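Local coordinates for protein NAD(P)H-flavin oxidoreductase (Staphylococcus epidermidis ATCC 12228, PDB 3GBH) that binds FMN and probably transfers electrons from NAD(P)H to the flavin and on to acceptor substrates, at residues Arg18-Val23 against Asp160-Gly165; Ala84-Phe89 against Ile189-Lys194; Asp91-Glu96 against Ser180-Pro185; Val49-Trp54 against Gln100-Ala105. One frame throughout, in Å; residues are numbered along the deposited sequence.

Contact 1: residues Arg18-Val23 against Asp160-Gly165; sequences RKSVKV and DTNPIG. With FMN (flavin mononucleotide), chain H.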
# COMPACT_ATOMS: atom_id res chain seq x y z
N ARG B 18 15.73 1.31 -17.37
CA ARG B 18 15.72 2.19 -18.54
C ARG B 18 16.70 3.35 -18.28
O ARG B 18 16.40 4.27 -17.53
CB ARG B 18 14.30 2.73 -18.79
CG ARG B 18 13.97 3.22 -20.21
CD ARG B 18 14.74 4.48 -20.63
NE ARG B 18 14.67 5.53 -19.61
CZ ARG B 18 15.63 6.44 -19.41
NH1 ARG B 18 16.70 6.44 -20.20
NH2 ARG B 18 15.54 7.31 -18.42
N LYS B 19 17.86 3.28 -18.92
CA LYS B 19 18.91 4.28 -18.83
C LYS B 19 19.55 4.47 -20.22
O LYS B 19 19.40 3.61 -21.11
CB LYS B 19 19.99 3.83 -17.81
CG LYS B 19 19.42 3.45 -16.41
CD LYS B 19 20.53 2.97 -15.48
CE LYS B 19 19.96 2.54 -14.14
NZ LYS B 19 20.98 1.90 -13.31
N SER B 20 20.23 5.61 -20.42
CA SER B 20 20.84 5.91 -21.72
C SER B 20 22.15 5.15 -21.88
O SER B 20 23.18 5.50 -21.30
CB SER B 20 21.12 7.42 -21.86
OG SER B 20 19.91 8.14 -22.06
N VAL B 21 22.11 4.12 -22.71
CA VAL B 21 23.29 3.37 -23.09
C VAL B 21 23.80 4.02 -24.37
O VAL B 21 23.02 4.27 -25.28
CB VAL B 21 22.91 1.89 -23.32
CG1 VAL B 21 23.99 1.15 -24.04
CG2 VAL B 21 22.56 1.24 -21.99
N LYS B 22 25.10 4.30 -24.41
CA LYS B 22 25.73 4.99 -25.55
C LYS B 22 26.71 4.14 -26.38
O LYS B 22 27.16 4.57 -27.44
CB LYS B 22 26.40 6.27 -25.03
CG LYS B 22 25.39 7.13 -24.27
CD LYS B 22 25.83 8.53 -24.02
CE LYS B 22 24.74 9.26 -23.24
NZ LYS B 22 25.02 10.72 -23.20
N VAL B 23 27.02 2.93 -25.90
CA VAL B 23 27.89 2.00 -26.60
C VAL B 23 27.15 0.64 -26.68
O VAL B 23 26.87 0.02 -25.65
CB VAL B 23 29.23 1.84 -25.88
CG1 VAL B 23 30.18 0.97 -26.67
CG2 VAL B 23 29.85 3.22 -25.63
N ASP B 160 18.64 -1.96 -24.98
CA ASP B 160 18.80 -0.65 -24.40
C ASP B 160 18.71 0.40 -25.47
O ASP B 160 18.84 0.10 -26.65
CB ASP B 160 20.11 -0.56 -23.65
CG ASP B 160 20.03 -1.25 -22.29
OD1 ASP B 160 19.40 -0.66 -21.37
OD2 ASP B 160 20.55 -2.38 -22.15
N THR B 161 18.46 1.63 -25.04
CA THR B 161 18.30 2.76 -25.92
C THR B 161 19.02 4.00 -25.41
O THR B 161 19.45 4.06 -24.25
CB THR B 161 16.82 3.13 -26.10
OG1 THR B 161 16.25 3.43 -24.83
CG2 THR B 161 16.06 2.01 -26.82
N ASN B 162 19.10 4.99 -26.30
CA ASN B 162 19.62 6.34 -25.97
C ASN B 162 18.81 7.31 -26.79
O ASN B 162 18.92 7.33 -28.04
CB ASN B 162 21.11 6.45 -26.30
CG ASN B 162 21.72 7.84 -26.02
OD1 ASN B 162 22.73 8.18 -26.61
ND2 ASN B 162 21.14 8.63 -25.10
N PRO B 163 17.95 8.10 -26.12
CA PRO B 163 17.25 9.15 -26.88
C PRO B 163 18.20 10.27 -27.21
O PRO B 163 19.06 10.60 -26.39
CB PRO B 163 16.13 9.58 -25.94
CG PRO B 163 16.65 9.28 -24.56
CD PRO B 163 17.56 8.09 -24.70
N ILE B 164 18.05 10.84 -28.40
CA ILE B 164 19.03 11.73 -28.97
C ILE B 164 18.30 12.89 -29.64
O ILE B 164 17.39 12.67 -30.46
CB ILE B 164 19.96 10.97 -29.98
CG1 ILE B 164 20.89 10.00 -29.22
CG2 ILE B 164 20.83 11.92 -30.80
CD1 ILE B 164 21.67 9.00 -30.06
N GLY B 165 18.66 14.12 -29.25
CA GLY B 165 18.13 15.34 -29.83
C GLY B 165 19.23 16.09 -30.55
O GLY B 165 18.95 16.98 -31.33
N1 FMN H . 22.21 11.82 -25.00
C2 FMN H . 23.27 11.89 -25.89
O2 FMN H . 24.31 11.24 -25.71
N3 FMN H . 23.18 12.71 -26.99
C4 FMN H . 22.02 13.45 -27.23
O4 FMN H . 21.97 14.19 -28.23
C4A FMN H . 20.97 13.39 -26.33
N5 FMN H . 19.82 14.15 -26.50
C5A FMN H . 18.67 13.83 -25.81
C6 FMN H . 17.42 14.32 -26.21
C7 FMN H . 16.27 14.00 -25.52
C7M FMN H . 14.94 14.54 -25.96
C8 FMN H . 16.36 13.19 -24.38
C8M FMN H . 15.16 12.80 -23.58
C9 FMN H . 17.59 12.71 -23.98
C9A FMN H . 18.77 13.01 -24.68
N10 FMN H . 20.02 12.50 -24.29
C10 FMN H . 21.07 12.57 -25.20
C1' FMN H . 20.14 11.54 -23.12
C2' FMN H . 20.05 12.37 -21.84
O2' FMN H . 21.27 13.03 -21.57
C3' FMN H . 19.66 11.45 -20.68
O3' FMN H . 18.36 10.96 -20.90
C4' FMN H . 19.72 12.11 -19.30
O4' FMN H . 21.08 12.46 -19.01
C5' FMN H . 19.17 11.17 -18.23
O5' FMN H . 19.95 9.98 -18.19
P FMN H . 19.26 8.56 -18.40
O1P FMN H . 20.28 7.47 -18.26
O2P FMN H . 18.59 8.57 -19.74
O3P FMN H . 18.18 8.35 -17.36
O HOH W 1 17.17 5.02 -22.80
O HOH W 2 17.87 1.53 -21.72
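Ser20 and Val21, in the loop after helix 11-17, lie across Thr161 and Asn162 of the outermost strand 160-164 in a buried contact that lines the FMN site from the phosphate to the flavin ring. One backbone hydrogen bond joins them, Val21 N to Thr161 O (3.1 Å), with the donor above the carbonyl plane. Beside it, Val21 sets CG2 on Asp160 CB at 3.5 Å, the two side chains crossing at about a right angle; a small branched residue suits this buried spot. The phosphate is held by Arg18, whose NH1 meets FMN O2P at 2.9 Å with O2P in the guanidinium plane, while NH2 reaches O3P. Ser20 adds its N to FMN O1P (2.9 Å) and its OG to O2P, its short hydroxyl allowing a close approach. The extended Lys22 chain carries NZ to FMN O2 (2.7 Å) on the flavin ring, where a positive charge would probably stabilise reduced flavin. Asn162 CB lies against Val21 O; with CG anti to the backbone N (chi1 179°), CG comes near Lys22 CG, and Gln78 holds OD1. Pro46 of the second subunit packs on Arg18 and Pro163. Phosphate-binding Arg and Ser with a Lys at the flavin pyrimidine are characteristic of the nitroreductase-family FMN site.

Contact 2: residues Ala84-Phe89 against Ile189-Lys194; sequences AMLIIF and IAIGKK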
# COMPACT_ATOMS: atom_id res chain seq x y z
N ALA B 84 20.08 -0.20 -34.63
CA ALA B 84 19.37 0.71 -35.49
C ALA B 84 19.38 2.08 -34.83
O ALA B 84 19.38 2.17 -33.59
CB ALA B 84 17.89 0.22 -35.71
N MSE B 85 19.36 3.13 -35.66
CA MSE B 85 19.02 4.48 -35.19
C MSE B 85 17.61 4.79 -35.65
O MSE B 85 17.35 4.96 -36.85
CB MSE B 85 19.99 5.50 -35.77
CG MSE B 85 19.71 6.94 -35.32
SE MSE B 85 19.94 7.23 -33.41
CE MSE B 85 21.87 7.32 -33.40
N LEU B 86 16.70 4.88 -34.69
CA LEU B 86 15.31 5.21 -34.97
C LEU B 86 15.23 6.73 -35.05
O LEU B 86 15.70 7.39 -34.15
CB LEU B 86 14.40 4.70 -33.86
CG LEU B 86 14.57 3.23 -33.43
CD1 LEU B 86 13.50 2.84 -32.42
CD2 LEU B 86 14.52 2.31 -34.63
N ILE B 87 14.70 7.26 -36.14
CA ILE B 87 14.42 8.70 -36.21
C ILE B 87 12.92 8.87 -36.33
O ILE B 87 12.31 8.38 -37.28
CB ILE B 87 15.14 9.37 -37.37
CG1 ILE B 87 16.63 8.97 -37.39
CG2 ILE B 87 15.00 10.90 -37.29
CD1 ILE B 87 17.42 9.51 -38.61
N ILE B 88 12.32 9.54 -35.34
CA ILE B 88 10.88 9.67 -35.26
C ILE B 88 10.50 11.07 -35.73
O ILE B 88 11.01 12.06 -35.24
CB ILE B 88 10.38 9.44 -33.84
CG1 ILE B 88 10.73 8.02 -33.38
CG2 ILE B 88 8.87 9.68 -33.75
CD1 ILE B 88 10.75 7.87 -31.88
N PHE B 89 9.64 11.10 -36.74
CA PHE B 89 9.14 12.29 -37.37
C PHE B 89 7.66 12.41 -37.01
O PHE B 89 6.99 11.42 -36.74
CB PHE B 89 9.25 12.17 -38.89
CG PHE B 89 10.65 12.22 -39.41
CD1 PHE B 89 11.43 11.06 -39.44
CD2 PHE B 89 11.19 13.41 -39.91
CE1 PHE B 89 12.71 11.09 -39.93
CE2 PHE B 89 12.46 13.47 -40.40
CZ PHE B 89 13.25 12.30 -40.42
N ILE B 189 16.27 7.71 -31.54
CA ILE B 189 16.48 6.74 -30.48
C ILE B 189 17.45 5.67 -30.96
O ILE B 189 17.10 4.92 -31.86
CB ILE B 189 15.16 6.07 -30.02
CG1 ILE B 189 14.08 7.10 -29.67
CG2 ILE B 189 15.42 5.13 -28.80
CD1 ILE B 189 12.76 6.49 -29.21
N ALA B 190 18.67 5.62 -30.40
CA ALA B 190 19.58 4.52 -30.70
C ALA B 190 19.06 3.30 -29.96
O ALA B 190 18.67 3.41 -28.81
CB ALA B 190 21.07 4.82 -30.24
N ILE B 191 19.09 2.14 -30.61
CA ILE B 191 18.63 0.91 -29.97
C ILE B 191 19.59 -0.22 -30.32
O ILE B 191 20.12 -0.28 -31.42
CB ILE B 191 17.16 0.59 -30.38
CG1 ILE B 191 16.63 -0.64 -29.62
CG2 ILE B 191 17.04 0.38 -31.90
CD1 ILE B 191 15.12 -0.87 -29.86
N GLY B 192 19.85 -1.08 -29.34
CA GLY B 192 20.71 -2.22 -29.56
C GLY B 192 20.91 -2.95 -28.27
O GLY B 192 20.23 -2.67 -27.26
N LYS B 193 21.86 -3.87 -28.30
CA LYS B 193 22.29 -4.62 -27.13
C LYS B 193 23.46 -3.88 -26.51
O LYS B 193 24.42 -3.56 -27.20
CB LYS B 193 22.72 -6.02 -27.56
CG LYS B 193 23.18 -6.91 -26.43
CD LYS B 193 23.37 -8.35 -26.94
CE LYS B 193 23.86 -9.31 -25.84
NZ LYS B 193 25.19 -8.89 -25.29
N LYS B 194 23.40 -3.63 -25.20
CA LYS B 194 24.45 -2.82 -24.55
C LYS B 194 25.81 -3.49 -24.59
O LYS B 194 25.91 -4.71 -24.40
CB LYS B 194 24.06 -2.43 -23.11
CG LYS B 194 24.24 -3.49 -22.05
CD LYS B 194 23.83 -2.91 -20.68
CE LYS B 194 23.97 -3.92 -19.54
NZ LYS B 194 23.62 -3.31 -18.22
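Leu86 and Ile189 face each other as a hydrogen-bonded pair of the antiparallel strands 84-91 and 183-192, and their side chains stand on the same face of the sheet as those of Ala84 and Ile191. Leu86 CB and Ile189 CB are 4.1 Å apart. The leucine keeps CG beside its backbone N (chi1 -50°), a turn that brings CG within 4.1 Å of Ile191 CG2, the two side chains crossing obliquely. The same CG2 also rests 3.9 Å from Ala84 CB; a methyl is enough on this neighbour because the isoleucine branch comes to it. Farther along the face, Ile189 and Ile88 meet through their terminal methyls, CD1 to CD1 at 3.6 Å. Beta-branched isoleucine suits extended backbone, and its longer branch reaches diagonally to Ile88, two residues beyond its partner Leu86. This apolar layer is covered by helix 132-156, with Leu150 on Leu86, Met146 on Ile88, Ala147 on Ile189 and Ala154 on Ile191.

On the other face the non-hydrogen-bonded pair Met85 and Ala190 brings its CA atoms to 4.5 Å. The selenomethionine at Met85 bends at chi2 and chi3 (65° and 78°), so that the chain folds back over its partner: SE lies 3.6 Å from Ala190 N, and CE approaches Ala190 CB. A small alanine accommodates this flexible chain, with Phe72 and Ile164 also against it. Paired backbone bonds join Ala84 with Ile191 and Leu86 with Ile189, the shortest being Ile189 N to Leu86 O (2.7 Å). Two central antiparallel strands under a long helix are the core of the alpha+beta nitroreductase fold.

Contact 3: residues Asp91-Glu96 against Ser180-Pro185; sequences DLQNYE and SDRYVP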
# COMPACT_ATOMS: atom_id res chain seq x y z
N ASP B 91 4.04 13.82 -38.57
CA ASP B 91 3.38 14.19 -39.83
C ASP B 91 2.46 15.39 -39.56
O ASP B 91 1.46 15.26 -38.87
CB ASP B 91 2.61 12.98 -40.35
CG ASP B 91 1.88 13.24 -41.62
OD1 ASP B 91 2.01 14.33 -42.26
OD2 ASP B 91 1.20 12.28 -42.02
N LEU B 92 2.79 16.54 -40.12
CA LEU B 92 1.99 17.77 -39.93
C LEU B 92 0.67 17.71 -40.69
O LEU B 92 -0.21 18.56 -40.45
CB LEU B 92 2.78 19.01 -40.38
CG LEU B 92 4.09 19.32 -39.65
CD1 LEU B 92 4.82 20.49 -40.33
CD2 LEU B 92 3.83 19.63 -38.19
N GLN B 93 0.53 16.74 -41.61
CA GLN B 93 -0.75 16.45 -42.30
C GLN B 93 -1.32 15.10 -41.90
O GLN B 93 -1.90 14.36 -42.71
CB GLN B 93 -0.55 16.55 -43.81
CG GLN B 93 -0.12 17.94 -44.26
CD GLN B 93 0.26 17.98 -45.71
OE1 GLN B 93 -0.45 17.46 -46.55
NE2 GLN B 93 1.39 18.62 -46.01
N ASN B 94 -1.21 14.80 -40.61
CA ASN B 94 -1.58 13.52 -40.08
C ASN B 94 -3.06 13.16 -40.30
O ASN B 94 -3.41 11.97 -40.27
CB ASN B 94 -1.24 13.46 -38.59
CG ASN B 94 -1.79 14.63 -37.80
OD1 ASN B 94 -2.99 14.73 -37.65
ND2 ASN B 94 -0.89 15.51 -37.28
N TYR B 95 -3.89 14.19 -40.49
CA TYR B 95 -5.34 14.04 -40.69
C TYR B 95 -5.65 13.40 -42.04
O TYR B 95 -6.77 12.95 -42.29
CB TYR B 95 -6.05 15.39 -40.59
CG TYR B 95 -5.40 16.46 -41.45
CD1 TYR B 95 -5.60 16.48 -42.81
CD2 TYR B 95 -4.52 17.38 -40.88
CE1 TYR B 95 -4.97 17.42 -43.59
CE2 TYR B 95 -3.91 18.32 -41.64
CZ TYR B 95 -4.12 18.33 -43.00
OH TYR B 95 -3.48 19.29 -43.77
N GLU B 96 -4.65 13.33 -42.92
CA GLU B 96 -4.84 12.58 -44.16
C GLU B 96 -5.12 11.10 -43.91
O GLU B 96 -5.64 10.44 -44.79
CB GLU B 96 -3.66 12.77 -45.13
CG GLU B 96 -3.50 14.19 -45.65
CD GLU B 96 -4.58 14.62 -46.64
OE1 GLU B 96 -5.24 13.74 -47.21
OE2 GLU B 96 -4.77 15.83 -46.84
N SER B 180 10.42 17.22 -46.35
CA SER B 180 10.81 18.06 -45.21
C SER B 180 9.79 19.15 -44.85
O SER B 180 9.79 19.66 -43.74
CB SER B 180 12.20 18.68 -45.42
OG SER B 180 12.27 19.40 -46.62
N ASP B 181 8.90 19.47 -45.78
CA ASP B 181 7.81 20.40 -45.49
C ASP B 181 6.72 19.75 -44.65
O ASP B 181 6.10 20.43 -43.85
CB ASP B 181 7.17 20.94 -46.77
CG ASP B 181 8.06 21.92 -47.51
OD1 ASP B 181 8.98 22.48 -46.87
OD2 ASP B 181 7.85 22.13 -48.74
N ARG B 182 6.48 18.46 -44.86
CA ARG B 182 5.39 17.71 -44.19
C ARG B 182 5.81 16.96 -42.93
O ARG B 182 5.02 16.82 -41.99
CB ARG B 182 4.82 16.68 -45.16
CG ARG B 182 3.68 15.90 -44.59
CD ARG B 182 2.90 15.15 -45.64
NE ARG B 182 1.98 14.21 -45.02
CZ ARG B 182 1.09 13.49 -45.67
NH1 ARG B 182 0.95 13.58 -46.99
NH2 ARG B 182 0.31 12.66 -45.00
N TYR B 183 7.03 16.45 -42.91
CA TYR B 183 7.48 15.61 -41.80
C TYR B 183 8.55 16.29 -40.97
O TYR B 183 9.60 16.62 -41.49
CB TYR B 183 7.98 14.29 -42.37
CG TYR B 183 6.87 13.53 -43.08
CD1 TYR B 183 5.86 12.91 -42.36
CD2 TYR B 183 6.82 13.46 -44.47
CE1 TYR B 183 4.83 12.24 -43.01
CE2 TYR B 183 5.82 12.79 -45.13
CZ TYR B 183 4.82 12.18 -44.40
OH TYR B 183 3.81 11.51 -45.08
N VAL B 184 8.28 16.56 -39.69
CA VAL B 184 9.26 17.25 -38.84
C VAL B 184 9.93 16.27 -37.88
O VAL B 184 9.25 15.49 -37.27
CB VAL B 184 8.63 18.41 -38.06
CG1 VAL B 184 8.12 19.48 -39.07
CG2 VAL B 184 7.51 17.92 -37.17
N PRO B 185 11.26 16.32 -37.76
CA PRO B 185 11.94 15.41 -36.83
C PRO B 185 11.65 15.76 -35.38
O PRO B 185 11.66 16.93 -35.02
CB PRO B 185 13.41 15.60 -37.15
CG PRO B 185 13.52 16.85 -37.95
CD PRO B 185 12.17 17.29 -38.39
O HOH W 3 2.48 9.57 -43.67
O HOH W 4 2.86 20.30 -44.29
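Asp91 and Arg182 form a two-pronged salt bridge where the sheet pair ends. Arg182 has CG anti to its backbone N (chi1 -178°) and stays extended through NE, presenting one side of the guanidinium: NE meets Asp91 OD1 at 2.8 Å and NH2 meets OD2 at 3.1 Å on its syn lone pair. The planes of the two charged groups are turned by 31°. Asp91 CG is likewise anti to the backbone N, and OD1 takes a second bond from Gln93 N at 2.9 Å, arriving from the face opposite to Arg182 NE and making an Asx turn. An aspartate is short enough to serve both its own turn and the arginine; Arg55 is a further salt-bridge partner of OD2.

The guanidinium lies between Tyr183 OH over one face and Gln93 CB over the other, while Arg182 CG sits over the centre of the Tyr183 ring, 3.8 Å above it. Flat and long, arginine suits such a slot. Water 3 binds Tyr183 OH and, weakly, Asp91 OD2. On the backbone, Leu92 N donates to Arg182 O at 2.9 Å, and Leu92 CD1 packs on Val184 CG1 at 3.7 Å, the two apolar chains crossing at about a right angle. Asn94 ND2 bonds Asp91 O across the same turn. A type I beta turn from Asp91 to Asn94, combined with an Asx turn, thus closes the end of an antiparallel strand pair, with the salt bridge to Arg182 tying it to the neighbouring strand.

Contact 4: residues Val49-Trp54 against Gln100-Ala105; sequences VNMQPW and QIYGDA. With CA (calcium ion), chain N; FMN (flavin mononucleotide), chain E.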
# COMPACT_ATOMS: atom_id res chain seq x y z
N VAL B 49 -6.82 12.93 -30.63
CA VAL B 49 -7.87 12.35 -31.49
C VAL B 49 -7.50 11.04 -32.19
O VAL B 49 -8.03 10.72 -33.25
CB VAL B 49 -8.50 13.39 -32.47
CG1 VAL B 49 -9.31 14.41 -31.65
CG2 VAL B 49 -7.45 14.09 -33.31
N ASN B 50 -6.62 10.27 -31.54
CA ASN B 50 -6.13 9.01 -32.06
C ASN B 50 -5.54 9.10 -33.48
O ASN B 50 -5.60 8.14 -34.25
CB ASN B 50 -7.22 7.95 -32.00
CG ASN B 50 -6.68 6.53 -32.06
OD1 ASN B 50 -5.57 6.25 -31.57
ND2 ASN B 50 -7.45 5.63 -32.65
N MSE B 51 -4.94 10.24 -33.79
CA MSE B 51 -4.51 10.48 -35.16
C MSE B 51 -3.13 9.94 -35.42
O MSE B 51 -2.73 9.90 -36.56
CB MSE B 51 -4.62 11.96 -35.52
CG MSE B 51 -4.78 12.19 -37.00
SE MSE B 51 -6.49 11.53 -37.67
CE MSE B 51 -7.66 12.82 -36.84
N GLN B 52 -2.40 9.51 -34.39
CA GLN B 52 -1.20 8.70 -34.60
C GLN B 52 -0.24 9.32 -35.62
O GLN B 52 0.05 8.73 -36.64
CB GLN B 52 -1.63 7.32 -35.04
CG GLN B 52 -2.48 6.60 -34.01
CD GLN B 52 -3.14 5.38 -34.59
OE1 GLN B 52 -2.46 4.39 -34.95
NE2 GLN B 52 -4.46 5.46 -34.75
N PRO B 53 0.26 10.53 -35.35
CA PRO B 53 1.05 11.26 -36.35
C PRO B 53 2.53 10.83 -36.47
O PRO B 53 3.31 11.41 -37.28
CB PRO B 53 0.97 12.68 -35.86
CG PRO B 53 0.99 12.54 -34.35
CD PRO B 53 0.15 11.29 -34.09
N TRP B 54 2.93 9.83 -35.69
CA TRP B 54 4.33 9.44 -35.62
C TRP B 54 4.71 8.63 -36.84
O TRP B 54 3.93 7.81 -37.32
CB TRP B 54 4.62 8.62 -34.38
CG TRP B 54 3.55 7.63 -34.02
CD1 TRP B 54 3.21 6.50 -34.69
CD2 TRP B 54 2.64 7.72 -32.90
NE1 TRP B 54 2.18 5.86 -34.05
CE2 TRP B 54 1.80 6.60 -32.95
CE3 TRP B 54 2.48 8.64 -31.86
CZ2 TRP B 54 0.81 6.37 -32.02
CZ3 TRP B 54 1.49 8.42 -30.93
CH2 TRP B 54 0.67 7.30 -31.00
N GLN B 100 -8.96 6.45 -42.84
CA GLN B 100 -8.45 5.09 -42.64
C GLN B 100 -8.61 4.62 -41.22
O GLN B 100 -9.12 3.53 -40.98
CB GLN B 100 -6.96 5.02 -43.00
CG GLN B 100 -6.39 3.62 -42.90
CD GLN B 100 -4.89 3.56 -43.10
OE1 GLN B 100 -4.25 4.56 -43.44
NE2 GLN B 100 -4.32 2.37 -42.86
N ILE B 101 -8.14 5.45 -40.28
CA ILE B 101 -8.12 5.14 -38.86
C ILE B 101 -9.54 4.95 -38.34
O ILE B 101 -9.89 3.92 -37.71
CB ILE B 101 -7.40 6.30 -38.05
CG1 ILE B 101 -5.90 6.32 -38.36
CG2 ILE B 101 -7.54 6.13 -36.54
CD1 ILE B 101 -5.17 7.58 -37.83
N TYR B 102 -10.37 5.94 -38.61
CA TYR B 102 -11.73 5.92 -38.10
C TYR B 102 -12.54 4.87 -38.83
O TYR B 102 -13.37 4.19 -38.22
CB TYR B 102 -12.35 7.31 -38.15
CG TYR B 102 -11.82 8.21 -37.03
CD1 TYR B 102 -10.47 8.58 -36.96
CD2 TYR B 102 -12.66 8.66 -36.05
CE1 TYR B 102 -10.00 9.41 -35.91
CE2 TYR B 102 -12.21 9.48 -35.02
CZ TYR B 102 -10.90 9.85 -34.94
OH TYR B 102 -10.50 10.64 -33.89
N GLY B 103 -12.24 4.68 -40.11
CA GLY B 103 -12.83 3.59 -40.89
C GLY B 103 -12.54 2.22 -40.27
O GLY B 103 -13.41 1.36 -40.18
N ASP B 104 -11.29 2.03 -39.83
CA ASP B 104 -10.87 0.80 -39.13
C ASP B 104 -11.64 0.59 -37.84
O ASP B 104 -11.99 -0.53 -37.49
CB ASP B 104 -9.35 0.83 -38.84
CG ASP B 104 -8.48 0.60 -40.09
OD1 ASP B 104 -9.02 0.40 -41.20
OD2 ASP B 104 -7.23 0.63 -39.97
N ALA B 105 -11.96 1.68 -37.14
CA ALA B 105 -12.76 1.58 -35.94
C ALA B 105 -14.18 1.06 -36.22
O ALA B 105 -14.78 0.34 -35.39
CB ALA B 105 -12.83 2.93 -35.22
CA CA N . -9.88 -0.27 -43.27
N1 FMN E . -9.28 12.81 -24.83
C2 FMN E . -10.32 13.63 -24.43
O2 FMN E . -11.39 13.11 -24.05
N3 FMN E . -10.16 15.01 -24.46
C4 FMN E . -8.98 15.60 -24.88
O4 FMN E . -8.91 16.84 -24.87
C4A FMN E . -7.92 14.77 -25.32
N5 FMN E . -6.73 15.30 -25.79
C5A FMN E . -5.63 14.47 -25.92
C6 FMN E . -4.35 15.01 -26.08
C7 FMN E . -3.24 14.23 -26.19
C7M FMN E . -1.87 14.84 -26.34
C8 FMN E . -3.38 12.85 -26.15
C8M FMN E . -2.16 11.99 -26.24
C9 FMN E . -4.63 12.29 -25.99
C9A FMN E . -5.78 13.08 -25.88
N10 FMN E . -7.06 12.55 -25.71
C10 FMN E . -8.09 13.37 -25.31
C1' FMN E . -7.25 11.04 -25.61
C2' FMN E . -7.17 10.43 -27.00
O2' FMN E . -8.40 10.57 -27.69
C3' FMN E . -6.86 8.95 -26.87
O3' FMN E . -5.62 8.78 -26.24
C4' FMN E . -6.89 8.21 -28.20
O4' FMN E . -8.25 8.26 -28.63
C5' FMN E . -6.39 6.78 -28.02
O5' FMN E . -7.22 6.04 -27.10
P FMN E . -6.59 5.38 -25.79
O1P FMN E . -7.70 4.72 -24.98
O2P FMN E . -5.91 6.46 -24.98
O3P FMN E . -5.54 4.38 -26.11
O HOH W 5 -10.33 2.14 -43.05
O HOH W 6 -7.79 0.12 -43.88
O HOH W 7 -9.28 -2.45 -45.04
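Tyr102 makes the polar link: its OH donates to Val49 O at 2.6 Å, the oxygen lying near the ring plane at its edge while the hydroxyl stands above the carbonyl plane. The phenol is long enough to reach from helix 98-107 to the loop backbone. Within the loop, Gln52 NE2 bonds Asn50 O at 3.0 Å, nearly in its own amide plane, which probably helps hold a loop where Val49, Asn50 and Gln52 all have positive phi.

Van der Waals contact centres on Ile101, which points toward the loop. CG1 lies beside the backbone N and CG2 anti to it (chi1 -69°), and both branches face the loop: CG2 meets Asn50 O and Gln52 NE2, each at 3.6 Å, and CD1 touches Asn50 O and Met51 O. Gln52 and Ile101 slide past each other in opposite directions. The selenomethionine at Met51, bent at chi2 and chi3, brings SE to 4.2 Å from Ile101 CD1 and turns CE toward Tyr102 CE1; its flexible chain fits between them, with Ile123 of helix 113-128 also packing on it.

This loop belongs to the second FMN site, formed between subunits as in nitroreductase-family dimers: Asn50 CB lies 3.5 Å from FMN O4', and that flavin is bound mainly by residues of the second subunit. Val202 of the second subunit accepts from Asn50 ND2, and Leu204 N of the second subunit donates to Gln52 OE1.

Metal binding occupies another side of the helix. Asp104 OD1 coordinates calcium at 2.3 Å, joined by Glu107 and waters; water 5 also donates to Gln100 O.

Overall arrangement
Along the chain the segments run 18-23, 49-54, 84-89, 91-96, 100-105, 160-165, 180-185 and 189-194, so contact 4 is nested within contact 1, and contact 3 within contact 2. Contacts 2 and 3 share the pairing of strands 84-91 and 183-192, their centres 21 Å apart. Contact 1 adds strand 160-164 at one edge, bonded to contact 2 through Asn162 and Ala190, centres 8 Å apart. At the other edge, Pro53 O meets Asp91 N, joining contact 4 to contact 3. Contacts 1 and 4 lie about 29 Å apart between centres, on opposite sides of the chain's centre, and each borders a different FMN shared with the second subunit.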